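Local coordinates for protein NAD(P)H-flavin oxidoreductase (PDB 2FRE) that binds flavin mononucleotide and probably uses NAD(P)H to reduce flavins or nitro compounds, at residues R56-F70 / A82-R94. Numbering follows the deposited sequence.
Sequences RFVYAHKDSEDWPLF and AKNASVLLFVISR
Trp67 and Leu88 meet at about a right angle: Leu88 CD1 sits over one face of the indole, a CH-pi contact 3.8 Å from the centroid of its six-membered ring, while Lys62 CA lies against the opposite face, near its rim. Trp67 CG stands opposite the backbone N (chi1 179°), which carries the ring back from the start of helix 67-72 to the strands. One turn on, the Phe70 and Phe90 side chains run past one another in opposite directions, their ring planes 36° apart, with Phe70 CD2 3.7 Å from Phe90 CE2, and Ala60 CB lies over the centre of the Phe70 ring. On the other face of the sheet Tyr59 CB touches Leu89 CB, and the Tyr59 side chain packs on Leu36 and Leu40 of helix 33-44. Strands 56-61 and 87-94 are antiparallel neighbours in the central sheet of the nitroreductase fold; strand 153-162 flanks 87-94, and a strand of the second subunit extends the sheet beside Phe57-Tyr59. Paired backbone bonds link Arg56 with Ile92, Val58 with Phe90 and Ala60 with Leu88. Beyond them, Lys62 N donates to Ser86 O (3.0 Å), and Lys62 NZ bonds Lys83 O and Ala85 O, both at 3.1 Å. A water in the plane of the His61 ring bridges ND1 to Ser86 O.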
ATOM      1  N   ARG A  56      12.439  -2.412   2.677  1.00 25.10           N
ATOM      2  CA  ARG A  56      13.656  -2.690   1.948  1.00 24.77           C
ATOM      3  C   ARG A  56      13.297  -3.559   0.741  1.00 24.73           C
ATOM      4  O   ARG A  56      12.298  -4.294   0.762  1.00 24.27           O
ATOM      5  CB  ARG A  56      14.668  -3.432   2.822  1.00 25.35           C
ATOM      6  CG  ARG A  56      15.001  -2.751   4.128  1.00 25.69           C
ATOM      7  CD  ARG A  56      15.829  -1.490   3.942  1.00 26.92           C
ATOM      8  NE  ARG A  56      16.289  -0.988   5.232  1.00 26.76           N
ATOM      9  CZ  ARG A  56      15.589  -0.160   6.026  1.00 29.93           C
ATOM     10  NH1 ARG A  56      14.389   0.292   5.683  1.00 30.12           N
ATOM     11  NH2 ARG A  56      16.099   0.224   7.183  1.00 29.90           N
ATOM     12  N   PHE A  57      14.124  -3.471  -0.301  1.00 24.60           N
ATOM     13  CA  PHE A  57      13.941  -4.255  -1.543  1.00 24.18           C
ATOM     14  C   PHE A  57      15.246  -4.954  -1.937  1.00 23.68           C
ATOM     15  O   PHE A  57      16.292  -4.305  -2.097  1.00 24.41           O
ATOM     16  CB  PHE A  57      13.503  -3.347  -2.680  1.00 24.57           C
ATOM     17  CG  PHE A  57      12.406  -2.414  -2.292  1.00 24.27           C
ATOM     18  CD1 PHE A  57      11.106  -2.863  -2.202  1.00 24.76           C
ATOM     19  CD2 PHE A  57      12.679  -1.084  -1.986  1.00 26.58           C
ATOM     20  CE1 PHE A  57      10.092  -2.013  -1.817  1.00 26.27           C
ATOM     21  CE2 PHE A  57      11.654  -0.229  -1.573  1.00 25.46           C
ATOM     22  CZ  PHE A  57      10.365  -0.701  -1.501  1.00 24.92           C
ATOM     23  N   VAL A  58      15.185  -6.269  -2.106  1.00 22.71           N
ATOM     24  CA  VAL A  58      16.331  -7.025  -2.615  1.00 22.70           C
ATOM     25  C   VAL A  58      15.912  -7.580  -3.981  1.00 22.71           C
ATOM     26  O   VAL A  58      14.931  -8.308  -4.093  1.00 22.42           O
ATOM     27  CB  VAL A  58      16.758  -8.119  -1.630  1.00 22.64           C
ATOM     28  CG1 VAL A  58      17.993  -8.852  -2.111  1.00 23.70           C
ATOM     29  CG2 VAL A  58      17.028  -7.474  -0.258  1.00 23.13           C
ATOM     30  N   TYR A  59      16.638  -7.181  -5.016  1.00 22.56           N
ATOM     31  CA  TYR A  59      16.222  -7.432  -6.386  1.00 23.44           C
ATOM     32  C   TYR A  59      17.295  -8.071  -7.267  1.00 23.19           C
ATOM     33  O   TYR A  59      18.497  -7.977  -6.995  1.00 23.76           O
ATOM     34  CB  TYR A  59      15.727  -6.123  -7.015  1.00 23.41           C
ATOM     35  CG  TYR A  59      16.802  -5.071  -7.214  1.00 23.24           C
ATOM     36  CD1 TYR A  59      17.599  -5.068  -8.360  1.00 24.54           C
ATOM     37  CD2 TYR A  59      17.030  -4.092  -6.252  1.00 24.78           C
ATOM     38  CE1 TYR A  59      18.588  -4.097  -8.544  1.00 24.35           C
ATOM     39  CE2 TYR A  59      18.000  -3.131  -6.426  1.00 24.34           C
ATOM     40  CZ  TYR A  59      18.778  -3.146  -7.572  1.00 24.07           C
ATOM     41  OH  TYR A  59      19.730  -2.172  -7.734  1.00 27.24           O
ATOM     42  N   ALA A  60      16.824  -8.704  -8.338  1.00 24.28           N
ATOM     43  CA  ALA A  60      17.670  -9.307  -9.363  1.00 24.93           C
ATOM     44  C   ALA A  60      17.010  -9.162 -10.741  1.00 25.01           C
ATOM     45  O   ALA A  60      15.802  -9.367 -10.880  1.00 25.60           O
ATOM     46  CB  ALA A  60      17.913 -10.766  -9.045  1.00 25.10           C
ATOM     47  N   HIS A  61      17.801  -8.776 -11.737  1.00 25.85           N
ATOM     48  CA  HIS A  61      17.361  -8.798 -13.137  1.00 25.97           C
ATOM     49  C   HIS A  61      17.505 -10.194 -13.726  1.00 26.50           C
ATOM     50  O   HIS A  61      18.335 -10.996 -13.295  1.00 26.28           O
ATOM     51  CB  HIS A  61      18.194  -7.833 -13.979  1.00 26.29           C
ATOM     52  CG  HIS A  61      17.856  -6.392 -13.764  1.00 27.41           C
ATOM     53  ND1 HIS A  61      16.941  -5.718 -14.549  1.00 27.17           N
ATOM     54  CD2 HIS A  61      18.332  -5.487 -12.871  1.00 26.41           C
ATOM     55  CE1 HIS A  61      16.854  -4.467 -14.131  1.00 27.70           C
ATOM     56  NE2 HIS A  61      17.697  -4.298 -13.125  1.00 27.50           N
ATOM     57  N   LYS A  62      16.726 -10.450 -14.761  1.00 27.65           N
ATOM     58  CA  LYS A  62      16.799 -11.698 -15.512  1.00 28.90           C
ATOM     59  C   LYS A  62      18.226 -12.093 -15.946  1.00 28.66           C
ATOM     60  O   LYS A  62      18.534 -13.290 -15.972  1.00 29.18           O
ATOM     61  CB  LYS A  62      15.899 -11.622 -16.747  1.00 29.50           C
ATOM     62  CG  LYS A  62      15.184 -12.905 -17.020  1.00 31.72           C
ATOM     63  CD  LYS A  62      15.331 -13.314 -18.443  1.00 36.50           C
ATOM     64  CE  LYS A  62      14.483 -14.544 -18.718  1.00 38.31           C
ATOM     65  NZ  LYS A  62      13.301 -14.523 -17.810  1.00 37.95           N
ATOM     66  N   ASP A  63      19.087 -11.107 -16.245  1.00 29.46           N
ATOM     67  CA  ASP A  63      20.526 -11.351 -16.595  1.00 29.67           C
ATOM     68  C   ASP A  63      21.513 -11.511 -15.428  1.00 29.80           C
ATOM     69  O   ASP A  63      22.722 -11.626 -15.642  1.00 30.73           O
ATOM     70  CB  ASP A  63      21.064 -10.253 -17.528  1.00 30.40           C
ATOM     71  CG  ASP A  63      21.339  -8.906 -16.810  1.00 31.97           C
ATOM     72  OD1 ASP A  63      20.839  -8.667 -15.700  1.00 35.07           O
ATOM     73  OD2 ASP A  63      22.054  -8.056 -17.391  1.00 33.85           O
ATOM     74  N   SER A  64      21.013 -11.528 -14.205  1.00 29.36           N
ATOM     75  CA  SER A  64      21.850 -11.594 -13.027  1.00 28.41           C
ATOM     76  C   SER A  64      22.457 -12.981 -12.831  1.00 27.48           C
ATOM     77  O   SER A  64      21.789 -13.982 -13.048  1.00 25.81           O
ATOM     78  CB  SER A  64      21.019 -11.292 -11.788  1.00 28.50           C
ATOM     79  OG  SER A  64      21.814 -11.465 -10.597  1.00 31.24           O
ATOM     80  N   GLU A  65      23.692 -13.020 -12.338  1.00 26.97           N
ATOM     81  CA  GLU A  65      24.293 -14.263 -11.840  1.00 27.32           C
ATOM     82  C   GLU A  65      23.434 -14.946 -10.782  1.00 26.63           C
ATOM     83  O   GLU A  65      23.526 -16.150 -10.626  1.00 27.78           O
ATOM     84  CB  GLU A  65      25.671 -14.006 -11.223  1.00 27.78           C
ATOM     85  CG  GLU A  65      26.774 -13.613 -12.196  1.00 31.08           C
ATOM     86  CD  GLU A  65      27.309 -14.787 -13.007  1.00 34.92           C
ATOM     87  OE1 GLU A  65      28.416 -15.297 -12.685  1.00 37.63           O
ATOM     88  OE2 GLU A  65      26.621 -15.189 -13.969  1.00 37.07           O
ATOM     89  N   ASP A  66      22.623 -14.187 -10.044  1.00 26.22           N
ATOM     90  CA  ASP A  66      21.760 -14.769  -9.007  1.00 25.44           C
ATOM     91  C   ASP A  66      20.297 -14.967  -9.378  1.00 23.81           C
ATOM     92  O   ASP A  66      19.493 -15.303  -8.520  1.00 23.63           O
ATOM     93  CB  ASP A  66      21.813 -13.921  -7.750  1.00 26.42           C
ATOM     94  CG  ASP A  66      23.167 -13.936  -7.113  1.00 27.58           C
ATOM     95  OD1 ASP A  66      23.761 -15.036  -6.921  1.00 31.56           O
ATOM     96  OD2 ASP A  66      23.626 -12.832  -6.802  1.00 31.28           O
ATOM     97  N   TRP A  67      19.949 -14.757 -10.643  1.00 22.64           N
ATOM     98  CA  TRP A  67      18.598 -14.992 -11.106  1.00 21.99           C
ATOM     99  C   TRP A  67      18.068 -16.370 -10.673  1.00 20.89           C
ATOM    100  O   TRP A  67      16.992 -16.457 -10.104  1.00 20.16           O
ATOM    101  CB  TRP A  67      18.533 -14.839 -12.615  1.00 22.47           C
ATOM    102  CG  TRP A  67      17.196 -15.083 -13.182  1.00 22.64           C
ATOM    103  CD1 TRP A  67      16.795 -16.167 -13.882  1.00 23.77           C
ATOM    104  CD2 TRP A  67      16.050 -14.239 -13.052  1.00 23.91           C
ATOM    105  NE1 TRP A  67      15.472 -16.047 -14.221  1.00 24.76           N
ATOM    106  CE2 TRP A  67      14.994 -14.866 -13.735  1.00 24.29           C
ATOM    107  CE3 TRP A  67      15.819 -13.001 -12.438  1.00 23.14           C
ATOM    108  CZ2 TRP A  67      13.728 -14.294 -13.833  1.00 24.80           C
ATOM    109  CZ3 TRP A  67      14.572 -12.430 -12.553  1.00 23.55           C
ATOM    110  CH2 TRP A  67      13.537 -13.085 -13.224  1.00 24.94           C
ATOM    111  N   PRO A  68      18.830 -17.455 -10.921  1.00 20.74           N
ATOM    112  CA  PRO A  68      18.275 -18.772 -10.565  1.00 20.89           C
ATOM    113  C   PRO A  68      18.012 -18.967  -9.073  1.00 20.86           C
ATOM    114  O   PRO A  68      17.066 -19.688  -8.681  1.00 20.48           O
ATOM    115  CB  PRO A  68      19.334 -19.771 -11.061  1.00 20.64           C
ATOM    116  CG  PRO A  68      20.536 -18.994 -11.415  1.00 20.91           C
ATOM    117  CD  PRO A  68      20.157 -17.552 -11.557  1.00 21.13           C
ATOM    118  N   LEU A  69      18.824 -18.321  -8.245  1.00 20.70           N
ATOM    119  CA  LEU A  69      18.586 -18.342  -6.816  1.00 21.25           C
ATOM    120  C   LEU A  69      17.266 -17.651  -6.492  1.00 20.97           C
ATOM    121  O   LEU A  69      16.476 -18.157  -5.692  1.00 21.32           O
ATOM    122  CB  LEU A  69      19.734 -17.680  -6.068  1.00 20.74           C
ATOM    123  CG  LEU A  69      19.488 -17.421  -4.571  1.00 22.55           C
ATOM    124  CD1 LEU A  69      19.289 -18.733  -3.778  1.00 23.59           C
ATOM    125  CD2 LEU A  69      20.654 -16.630  -4.042  1.00 22.92           C
ATOM    126  N   PHE A  70      17.036 -16.488  -7.088  1.00 21.16           N
ATOM    127  CA  PHE A  70      15.788 -15.765  -6.864  1.00 21.83           C
ATOM    128  C   PHE A  70      14.587 -16.589  -7.324  1.00 21.99           C
ATOM    129  O   PHE A  70      13.573 -16.621  -6.654  1.00 22.83           O
ATOM    130  CB  PHE A  70      15.813 -14.397  -7.558  1.00 21.89           C
ATOM    131  CG  PHE A  70      16.480 -13.323  -6.749  1.00 21.54           C
ATOM    132  CD1 PHE A  70      17.815 -13.417  -6.399  1.00 22.41           C
ATOM    133  CD2 PHE A  70      15.761 -12.201  -6.329  1.00 22.19           C
ATOM    134  CE1 PHE A  70      18.440 -12.408  -5.618  1.00 22.11           C
ATOM    135  CE2 PHE A  70      16.385 -11.196  -5.562  1.00 21.15           C
ATOM    136  CZ  PHE A  70      17.702 -11.300  -5.210  1.00 20.24           C
ATOM    137  N   ALA A  82       6.792 -17.158 -13.085  1.00 26.10           N
ATOM    138  CA  ALA A  82       7.643 -16.047 -12.646  1.00 26.21           C
ATOM    139  C   ALA A  82       9.089 -16.125 -13.170  1.00 26.41           C
ATOM    140  O   ALA A  82       9.784 -15.109 -13.223  1.00 26.33           O
ATOM    141  CB  ALA A  82       7.633 -15.935 -11.144  1.00 26.57           C
ATOM    142  N   LYS A  83       9.531 -17.316 -13.555  1.00 25.90           N
ATOM    143  CA  LYS A  83      10.869 -17.493 -14.101  1.00 26.28           C
ATOM    144  C   LYS A  83      11.031 -16.768 -15.412  1.00 25.80           C
ATOM    145  O   LYS A  83      12.149 -16.595 -15.864  1.00 25.60           O
ATOM    146  CB  LYS A  83      11.209 -18.973 -14.284  1.00 25.80           C
ATOM    147  CG  LYS A  83      10.414 -19.710 -15.342  1.00 25.96           C
ATOM    148  CD  LYS A  83      10.566 -21.193 -15.117  1.00 27.72           C
ATOM    149  CE  LYS A  83       9.840 -22.025 -16.128  1.00 27.36           C
ATOM    150  NZ  LYS A  83      10.073 -23.496 -15.854  1.00 29.34           N
ATOM    151  N   ASN A  84       9.917 -16.372 -16.025  1.00 25.58           N
ATOM    152  CA  ASN A  84       9.938 -15.652 -17.290  1.00 25.72           C
ATOM    153  C   ASN A  84       9.707 -14.140 -17.149  1.00 25.30           C
ATOM    154  O   ASN A  84       9.618 -13.424 -18.144  1.00 24.09           O
ATOM    155  CB  ASN A  84       8.933 -16.292 -18.256  1.00 25.91           C
ATOM    156  CG  ASN A  84       9.348 -17.695 -18.674  1.00 29.93           C
ATOM    157  OD1 ASN A  84      10.531 -17.975 -18.837  1.00 33.19           O
ATOM    158  ND2 ASN A  84       8.381 -18.585 -18.824  1.00 33.25           N
ATOM    159  N   ALA A  85       9.648 -13.656 -15.903  1.00 24.94           N
ATOM    160  CA  ALA A  85       9.564 -12.238 -15.639  1.00 25.01           C
ATOM    161  C   ALA A  85      10.919 -11.587 -15.931  1.00 24.42           C
ATOM    162  O   ALA A  85      11.926 -12.271 -16.110  1.00 24.47           O
ATOM    163  CB  ALA A  85       9.168 -12.000 -14.198  1.00 25.14           C
ATOM    164  N   SER A  86      10.921 -10.259 -15.973  1.00 24.68           N
ATOM    165  CA  SER A  86      12.122  -9.491 -16.269  1.00 24.63           C
ATOM    166  C   SER A  86      12.945  -9.190 -15.020  1.00 24.80           C
ATOM    167  O   SER A  86      14.161  -9.017 -15.109  1.00 25.52           O
ATOM    168  CB  SER A  86      11.752  -8.166 -16.948  1.00 24.65           C
ATOM    169  OG  SER A  86      11.294  -8.370 -18.256  1.00 23.31           O
ATOM    170  N   VAL A  87      12.265  -9.104 -13.880  1.00 24.70           N
ATOM    171  CA  VAL A  87      12.858  -8.776 -12.593  1.00 24.78           C
ATOM    172  C   VAL A  87      12.130  -9.589 -11.532  1.00 24.05           C
ATOM    173  O   VAL A  87      10.915  -9.761 -11.611  1.00 23.89           O
ATOM    174  CB  VAL A  87      12.692  -7.247 -12.283  1.00 24.87           C
ATOM    175  CG1 VAL A  87      13.075  -6.924 -10.854  1.00 26.07           C
ATOM    176  CG2 VAL A  87      13.492  -6.408 -13.250  1.00 26.22           C
ATOM    177  N   LEU A  88      12.883 -10.108 -10.562  1.00 22.95           N
ATOM    178  CA  LEU A  88      12.324 -10.659  -9.344  1.00 23.44           C
ATOM    179  C   LEU A  88      12.914  -9.882  -8.168  1.00 23.74           C
ATOM    180  O   LEU A  88      14.102  -9.538  -8.172  1.00 23.69           O
ATOM    181  CB  LEU A  88      12.632 -12.152  -9.207  1.00 22.92           C
ATOM    182  CG  LEU A  88      11.858 -13.077 -10.149  1.00 23.28           C
ATOM    183  CD1 LEU A  88      12.469 -14.451 -10.195  1.00 22.07           C
ATOM    184  CD2 LEU A  88      10.435 -13.179  -9.715  1.00 23.03           C
ATOM    185  N   LEU A  89      12.083  -9.616  -7.162  1.00 23.76           N
ATOM    186  CA  LEU A  89      12.547  -8.977  -5.958  1.00 24.06           C
ATOM    187  C   LEU A  89      11.702  -9.380  -4.755  1.00 23.72           C
ATOM    188  O   LEU A  89      10.599  -9.896  -4.905  1.00 23.94           O
ATOM    189  CB  LEU A  89      12.539  -7.445  -6.132  1.00 24.21           C
ATOM    190  CG  LEU A  89      11.198  -6.730  -6.350  1.00 24.66           C
ATOM    191  CD1 LEU A  89      10.470  -6.426  -5.042  1.00 26.20           C
ATOM    192  CD2 LEU A  89      11.425  -5.413  -7.098  1.00 25.27           C
ATOM    193  N   PHE A  90      12.240  -9.134  -3.569  1.00 24.13           N
ATOM    194  CA  PHE A  90      11.523  -9.376  -2.333  1.00 24.14           C
ATOM    195  C   PHE A  90      11.345  -8.060  -1.582  1.00 24.62           C
ATOM    196  O   PHE A  90      12.278  -7.244  -1.439  1.00 23.72           O
ATOM    197  CB  PHE A  90      12.210 -10.481  -1.512  1.00 23.95           C
ATOM    198  CG  PHE A  90      12.275 -11.781  -2.245  1.00 23.68           C
ATOM    199  CD1 PHE A  90      11.158 -12.629  -2.289  1.00 23.63           C
ATOM    200  CD2 PHE A  90      13.403 -12.125  -2.967  1.00 25.27           C
ATOM    201  CE1 PHE A  90      11.195 -13.816  -3.009  1.00 24.57           C
ATOM    202  CE2 PHE A  90      13.452 -13.302  -3.702  1.00 24.69           C
ATOM    203  CZ  PHE A  90      12.340 -14.153  -3.732  1.00 23.74           C
ATOM    204  N   VAL A  91      10.111  -7.847  -1.148  1.00 25.12           N
ATOM    205  CA  VAL A  91       9.767  -6.716  -0.329  1.00 25.25           C
ATOM    206  C   VAL A  91       9.899  -7.128   1.137  1.00 25.61           C
ATOM    207  O   VAL A  91       9.293  -8.085   1.589  1.00 25.15           O
ATOM    208  CB  VAL A  91       8.350  -6.194  -0.595  1.00 25.31           C
ATOM    209  CG1 VAL A  91       8.077  -4.996   0.306  1.00 26.00           C
ATOM    210  CG2 VAL A  91       8.164  -5.832  -2.054  1.00 24.87           C
ATOM    211  N   ILE A  92      10.730  -6.389   1.848  1.00 25.66           N
ATOM    212  CA  ILE A  92      11.123  -6.701   3.201  1.00 26.75           C
ATOM    213  C   ILE A  92      10.761  -5.500   4.050  1.00 26.49           C
ATOM    214  O   ILE A  92      10.674  -4.391   3.524  1.00 27.44           O
ATOM    215  CB  ILE A  92      12.647  -6.933   3.226  1.00 26.64           C
ATOM    216  CG1 ILE A  92      12.971  -8.197   2.445  1.00 27.20           C
ATOM    217  CG2 ILE A  92      13.205  -7.016   4.649  1.00 27.26           C
ATOM    218  CD1 ILE A  92      14.231  -8.070   1.706  1.00 28.52           C
ATOM    219  N   SER A  93      10.555  -5.697   5.347  1.00 27.25           N
ATOM    220  CA  SER A  93      10.373  -4.555   6.256  1.00 27.40           C
ATOM    221  C   SER A  93      11.057  -4.764   7.599  1.00 27.47           C
ATOM    222  O   SER A  93      11.106  -5.878   8.118  1.00 27.27           O
ATOM    223  CB  SER A  93       8.893  -4.252   6.486  1.00 26.75           C
ATOM    224  OG  SER A  93       8.266  -5.299   7.194  1.00 27.11           O
ATOM    225  N   ARG A  94      11.542  -3.667   8.159  1.00 28.35           N
ATOM    226  CA  ARG A  94      12.146  -3.654   9.502  1.00 29.19           C
ATOM    227  C   ARG A  94      11.008  -3.703  10.520  1.00 29.05           C
ATOM    228  O   ARG A  94      10.152  -2.832  10.511  1.00 28.56           O
ATOM    229  CB  ARG A  94      12.991  -2.391   9.685  1.00 28.85           C
ATOM    230  CG  ARG A  94      13.950  -2.444  10.867  1.00 29.71           C
ATOM    231  CD  ARG A  94      14.780  -1.181  11.027  1.00 31.82           C
ATOM    232  NE  ARG A  94      16.095  -1.514  11.590  1.00 35.12           N
ATOM    233  CZ  ARG A  94      17.280  -1.126  11.108  1.00 35.60           C
ATOM    234  NH1 ARG A  94      17.380  -0.335  10.047  1.00 36.62           N
ATOM    235  NH2 ARG A  94      18.385  -1.526  11.719  1.00 35.06           N
TER
HETATM  236  O   HOH W   1      15.888  -7.367 -16.501  1.00 22.84           O
HETATM  237  O   HOH W   2      12.279 -16.385 -20.157  1.00 60.21           O